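Local coordinates for protein nucleoside 2-deoxyribosyltransferase (Enterococcus faecalis, PDB 7M5H) that probably acts on deoxynucleotides as a member of the nucleoside 2-deoxyribosyltransferase family, perhaps as a 5-hydroxymethyl-dUMP N-hydrolase, at residues I7-P12 against Y24-I29; D71-L76 against S88-A93. All coordinates share one frame; numbering follows the deposited sequence.

Interaction 1: residues I7-P12 against Y24-I29; sequences IYFAGP and YLVEQI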
loop_
_atom_site.group_PDB
_atom_site.type_symbol
_atom_site.label_atom_id
_atom_site.label_comp_id
_atom_site.label_asym_id
_atom_site.label_seq_id
_atom_site.Cartn_x
_atom_site.Cartn_y
_atom_site.Cartn_z
ATOM N N ILE B 7 -22.990 4.476 15.878
ATOM C CA ILE B 7 -21.685 3.917 15.548
ATOM C C ILE B 7 -21.407 4.166 14.073
ATOM O O ILE B 7 -22.267 3.908 13.221
ATOM C CB ILE B 7 -21.618 2.413 15.865
ATOM C CG1 ILE B 7 -21.845 2.165 17.356
ATOM C CG2 ILE B 7 -20.283 1.833 15.423
ATOM C CD1 ILE B 7 -21.802 0.701 17.738
ATOM N N TYR B 8 -20.213 4.667 13.774
ATOM C CA TYR B 8 -19.732 4.786 12.404
ATOM C C TYR B 8 -18.760 3.645 12.138
ATOM O O TYR B 8 -17.778 3.479 12.870
ATOM C CB TYR B 8 -19.054 6.135 12.166
ATOM C CG TYR B 8 -18.593 6.334 10.739
ATOM C CD1 TYR B 8 -19.459 6.827 9.772
ATOM C CD2 TYR B 8 -17.293 6.027 10.358
ATOM C CE1 TYR B 8 -19.044 7.008 8.465
ATOM C CE2 TYR B 8 -16.868 6.205 9.054
ATOM C CZ TYR B 8 -17.747 6.696 8.113
ATOM O OH TYR B 8 -17.329 6.876 6.814
ATOM N N PHE B 9 -19.032 2.863 11.098
ATOM C CA PHE B 9 -18.204 1.715 10.739
ATOM C C PHE B 9 -17.208 2.163 9.675
ATOM O O PHE B 9 -17.562 2.325 8.504
ATOM C CB PHE B 9 -19.065 0.556 10.252
ATOM C CG PHE B 9 -18.328 -0.748 10.153
ATOM C CD1 PHE B 9 -18.294 -1.619 11.229
ATOM C CD2 PHE B 9 -17.667 -1.101 8.989
ATOM C CE1 PHE B 9 -17.617 -2.820 11.145
ATOM C CE2 PHE B 9 -16.989 -2.301 8.896
ATOM C CZ PHE B 9 -16.963 -3.161 9.976
ATOM N N ALA B 10 -15.958 2.361 10.085
ATOM C CA ALA B 10 -14.900 2.780 9.177
ATOM C C ALA B 10 -14.156 1.561 8.651
ATOM O O ALA B 10 -13.770 0.676 9.424
ATOM C CB ALA B 10 -13.930 3.733 9.878
ATOM N N GLY B 11 -13.956 1.518 7.338
ATOM C CA GLY B 11 -13.263 0.426 6.701
ATOM C C GLY B 11 -13.373 0.506 5.194
ATOM O O GLY B 11 -14.314 1.094 4.651
ATOM N N PRO B 12 -12.403 -0.071 4.485
ATOM C CA PRO B 12 -12.509 -0.137 3.024
ATOM C C PRO B 12 -13.750 -0.915 2.615
ATOM O O PRO B 12 -14.142 -1.884 3.271
ATOM C CB PRO B 12 -11.219 -0.854 2.604
ATOM C CG PRO B 12 -10.776 -1.596 3.828
ATOM C CD PRO B 12 -11.185 -0.732 4.985
ATOM N N TYR B 24 -20.855 -8.843 7.152
ATOM C CA TYR B 24 -20.833 -9.950 8.103
ATOM C C TYR B 24 -20.557 -9.460 9.520
ATOM O O TYR B 24 -21.123 -9.989 10.485
ATOM C CB TYR B 24 -19.795 -10.984 7.663
ATOM C CG TYR B 24 -19.224 -11.831 8.778
ATOM C CD1 TYR B 24 -19.950 -12.881 9.327
ATOM C CD2 TYR B 24 -17.944 -11.595 9.266
ATOM C CE1 TYR B 24 -19.423 -13.660 10.341
ATOM C CE2 TYR B 24 -17.410 -12.368 10.277
ATOM C CZ TYR B 24 -18.151 -13.400 10.810
ATOM O OH TYR B 24 -17.619 -14.171 11.819
ATOM N N LEU B 25 -19.699 -8.448 9.668
ATOM C CA LEU B 25 -19.415 -7.905 10.993
ATOM C C LEU B 25 -20.552 -7.028 11.498
ATOM O O LEU B 25 -20.947 -7.132 12.666
ATOM C CB LEU B 25 -18.112 -7.107 10.973
ATOM C CG LEU B 25 -16.827 -7.824 11.386
ATOM C CD1 LEU B 25 -15.706 -6.812 11.545
ATOM C CD2 LEU B 25 -17.035 -8.603 12.673
ATOM N N VAL B 26 -21.084 -6.157 10.636
ATOM C CA VAL B 26 -22.117 -5.212 11.059
ATOM C C VAL B 26 -23.354 -5.952 11.555
ATOM O O VAL B 26 -24.004 -5.526 12.519
ATOM C CB VAL B 26 -22.445 -4.242 9.909
ATOM C CG1 VAL B 26 -23.772 -3.543 10.149
ATOM C CG2 VAL B 26 -21.330 -3.217 9.754
ATOM N N GLU B 27 -23.689 -7.077 10.919
ATOM C CA GLU B 27 -24.822 -7.875 11.380
ATOM C C GLU B 27 -24.614 -8.353 12.812
ATOM O O GLU B 27 -25.537 -8.297 13.632
ATOM C CB GLU B 27 -25.045 -9.062 10.440
ATOM C CG GLU B 27 -25.939 -10.157 11.009
ATOM C CD GLU B 27 -27.363 -9.694 11.264
ATOM O OE1 GLU B 27 -27.791 -8.692 10.651
ATOM O OE2 GLU B 27 -28.058 -10.337 12.078
ATOM N N GLN B 28 -23.406 -8.821 13.134
ATOM C CA GLN B 28 -23.121 -9.253 14.499
ATOM C C GLN B 28 -23.175 -8.084 15.475
ATOM O O GLN B 28 -23.650 -8.235 16.607
ATOM C CB GLN B 28 -21.754 -9.933 14.564
ATOM C CG GLN B 28 -21.676 -11.263 13.842
ATOM C CD GLN B 28 -20.289 -11.871 13.914
ATOM O OE1 GLN B 28 -19.543 -11.857 12.936
ATOM N NE2 GLN B 28 -19.934 -12.404 15.079
ATOM N N ILE B 29 -22.686 -6.913 15.059
ATOM C CA ILE B 29 -22.684 -5.752 15.946
ATOM C C ILE B 29 -24.111 -5.320 16.256
ATOM O O ILE B 29 -24.460 -5.043 17.409
ATOM C CB ILE B 29 -21.871 -4.601 15.326
ATOM C CG1 ILE B 29 -20.413 -5.018 15.132
ATOM C CG2 ILE B 29 -21.961 -3.356 16.196
ATOM C CD1 ILE B 29 -19.548 -3.942 14.512
#
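Phe9 carries its CG anti to the backbone N (chi1 -167°), and Val26 has its CG2 anti to the carbonyl carbon, beside its own backbone N; from these positions the Phe9 ring and the Val26 methyl meet. The methyl lies over one face of the ring: Val26 CG2 stands 3.9 Å from the Phe9 ring centroid, 18° off the ring normal, which identifies a CH-pi contact. It is displaced toward the rim, nearest to CD1, with Val26 CG2 to Phe9 CD1 at 3.7 Å. Two further methyls meet the ring at its edge, near its plane. Ile29 CD1 approaches Phe9 CE1 at 4.0 Å, and Leu25 CD1 reaches Phe9 CZ at 4.2 Å, the Leu25 side chain crossing that of Phe9 at about a right angle. The three helix residues thus touch the ring from one face and part of its rim. One two-residue step back along the strand, Ile7 CD1 meets Ile29 CG2 at a looser 4.3 Å. The two-residue step follows from the alternation of a strand: Ile7 and Phe9 point their CB atoms toward helix 16-30, whereas Tyr8 between them serves the other face of the sheet. Strand and helix run nearly antiparallel (160°), their axes 11.0 Å apart at closest approach, as expected for the first strand and crossover helix of a Rossmann-like beta-alpha-beta unit. Leu38 of the next strand touches Phe9, Val26 and Ile29, and Leu154 of helix 150-159 packs on Ile29. All five residues that touch are buried and the contacts between them are apolar, which implies that this part of helix 16-30 is held on strand 5-10 by hydrophobic packing and a CH-pi contact, with no polar bonding between the segments.

Interaction 2: residues D71-L76 against S88-A93; sequences DLLVAL and SEIGVA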
loop_
_atom_site.group_PDB
_atom_site.type_symbol
_atom_site.label_atom_id
_atom_site.label_comp_id
_atom_site.label_asym_id
_atom_site.label_seq_id
_atom_site.Cartn_x
_atom_site.Cartn_y
_atom_site.Cartn_z
ATOM N N ASP B 71 -21.282 8.475 18.043
ATOM C CA ASP B 71 -20.782 8.427 19.410
ATOM C C ASP B 71 -19.566 7.525 19.547
ATOM O O ASP B 71 -18.801 7.675 20.505
ATOM C CB ASP B 71 -21.880 7.936 20.360
ATOM C CG ASP B 71 -23.120 8.804 20.317
ATOM O OD1 ASP B 71 -22.993 10.035 20.485
ATOM O OD2 ASP B 71 -24.222 8.254 20.107
ATOM N N LEU B 72 -19.377 6.601 18.607
ATOM C CA LEU B 72 -18.279 5.649 18.632
ATOM C C LEU B 72 -17.923 5.296 17.197
ATOM O O LEU B 72 -18.809 5.156 16.350
ATOM C CB LEU B 72 -18.654 4.385 19.415
ATOM C CG LEU B 72 -17.668 3.217 19.352
ATOM C CD1 LEU B 72 -16.374 3.567 20.074
ATOM C CD2 LEU B 72 -18.286 1.951 19.924
ATOM N N LEU B 73 -16.631 5.156 16.928
ATOM C CA LEU B 73 -16.141 4.808 15.602
ATOM C C LEU B 73 -15.482 3.437 15.668
ATOM O O LEU B 73 -14.552 3.228 16.455
ATOM C CB LEU B 73 -15.158 5.862 15.089
ATOM C CG LEU B 73 -14.703 5.748 13.633
ATOM C CD1 LEU B 73 -14.886 7.076 12.919
ATOM C CD2 LEU B 73 -13.254 5.299 13.554
ATOM N N VAL B 74 -15.977 2.503 14.861
ATOM C CA VAL B 74 -15.365 1.190 14.703
ATOM C C VAL B 74 -14.551 1.215 13.417
ATOM O O VAL B 74 -15.079 1.533 12.346
ATOM C CB VAL B 74 -16.422 0.074 14.674
ATOM C CG1 VAL B 74 -15.770 -1.266 14.372
ATOM C CG2 VAL B 74 -17.165 0.018 16.000
ATOM N N ALA B 75 -13.264 0.889 13.520
ATOM C CA ALA B 75 -12.335 1.002 12.404
ATOM C C ALA B 75 -11.676 -0.339 12.120
ATOM O O ALA B 75 -11.238 -1.036 13.039
ATOM C CB ALA B 75 -11.264 2.059 12.685
ATOM N N LEU B 76 -11.607 -0.692 10.840
ATOM C CA LEU B 76 -10.922 -1.897 10.391
ATOM C C LEU B 76 -9.557 -1.496 9.846
ATOM O O LEU B 76 -9.470 -0.716 8.892
ATOM C CB LEU B 76 -11.746 -2.629 9.330
ATOM C CG LEU B 76 -12.715 -3.711 9.825
ATOM C CD1 LEU B 76 -13.534 -3.243 11.021
ATOM C CD2 LEU B 76 -13.634 -4.160 8.699
ATOM N N SER B 88 -7.498 8.816 7.911
ATOM C CA SER B 88 -7.944 10.200 8.039
ATOM C C SER B 88 -9.161 10.308 8.948
ATOM O O SER B 88 -9.256 11.236 9.759
ATOM C CB SER B 88 -8.250 10.786 6.660
ATOM O OG SER B 88 -7.066 10.950 5.901
ATOM N N GLU B 89 -10.104 9.369 8.823
ATOM C CA GLU B 89 -11.281 9.383 9.688
ATOM C C GLU B 89 -10.905 9.175 11.148
ATOM O O GLU B 89 -11.553 9.736 12.040
ATOM C CB GLU B 89 -12.278 8.315 9.235
ATOM C CG GLU B 89 -13.027 8.672 7.958
ATOM C CD GLU B 89 -13.856 7.520 7.418
ATOM O OE1 GLU B 89 -13.508 6.352 7.693
ATOM O OE2 GLU B 89 -14.857 7.784 6.719
ATOM N N ILE B 90 -9.869 8.377 11.414
ATOM C CA ILE B 90 -9.385 8.214 12.782
ATOM C C ILE B 90 -8.831 9.532 13.308
ATOM O O ILE B 90 -9.077 9.911 14.459
ATOM C CB ILE B 90 -8.336 7.087 12.846
ATOM C CG1 ILE B 90 -9.002 5.724 12.642
ATOM C CG2 ILE B 90 -7.574 7.125 14.167
ATOM C CD1 ILE B 90 -8.018 4.581 12.509
ATOM N N GLY B 91 -8.082 10.253 12.469
ATOM C CA GLY B 91 -7.555 11.542 12.888
ATOM C C GLY B 91 -8.648 12.553 13.177
ATOM O O GLY B 91 -8.542 13.345 14.117
ATOM N N VAL B 92 -9.714 12.543 12.372
ATOM C CA VAL B 92 -10.851 13.417 12.639
ATOM C C VAL B 92 -11.515 13.035 13.955
ATOM O O VAL B 92 -11.858 13.899 14.771
ATOM C CB VAL B 92 -11.855 13.370 11.470
ATOM C CG1 VAL B 92 -13.130 14.115 11.836
ATOM C CG2 VAL B 92 -11.238 13.957 10.210
ATOM N N ALA B 93 -11.700 11.732 14.183
ATOM C CA ALA B 93 -12.379 11.275 15.390
ATOM C C ALA B 93 -11.589 11.631 16.642
ATOM O O ALA B 93 -12.169 12.052 17.649
ATOM C CB ALA B 93 -12.617 9.767 15.318
#
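Strand 72-76 and the 88-93 segment of helix 84-96 run nearly antiparallel, at 156°, with axes 10.0 Å apart at closest approach and the shortest CA pairing, Leu73 to Ala93, at 7.5 Å. Leu73 and Ala75, alternate residues of the strand, direct their CB atoms toward the helix. The two branches of Leu73 divide the work: CD1 comes to Ala93 CB at 4.3 Å, while CD2 faces Ile90 CG1 at 4.4 Å. Farther along the strand, Ala75 CB meets the terminal methyl of Ile90, CD1, at 4.1 Å. Ile90 reaches there because its CG1 lies anti to the carbonyl carbon (chi1 -71°) and CD1 extends anti beyond it (chi2 172°), bringing the end of the side chain nearer the strand than its CB direction alone suggests. Small Ala75 and Ala93 leave the longer Leu73 and Ile90 to span most of the separation. The chain order strand 72-76, helix 84-96, strand 100-103 in a parallel sheet makes this half of a beta-alpha-beta crossover; Val100 of the neighbouring strand adds contacts to Leu73, Ala75 and Ala93. Glu89 turns its carboxylate to other partners: OE2 hydrogen-bonds with Tyr8 OH and OE1 with a glycerol probably left from crystallisation. The chemistry therefore separates an apolar strand-helix interface from a buried acid whose polar end is satisfied outside it.

Interaction 1 precedes interaction 2 along the chain, and their centres lie 12 Å apart. Each packs a helix on a strand of the same parallel sheet, on opposite faces: Phe9 faces helix 16-30 while its neighbour Tyr8 reaches Glu89 of helix 84-96, and Leu76, whose CB points away from helix 84-96, packs on Phe9 (Phe9 CZ to Leu76 CD1 3.6 Å). Ala10 N lies 2.6 Å from Val74 O, a probable hydrogen bond between the strands. Both contacts lie near the middle of the Rossmann-like fold, where strands 5-10 and 72-76 run side by side. Gly11 N and Glu89 OE1 each hydrogen-bond glycerol, probably from the crystallisation liquor, which may mark a pocket.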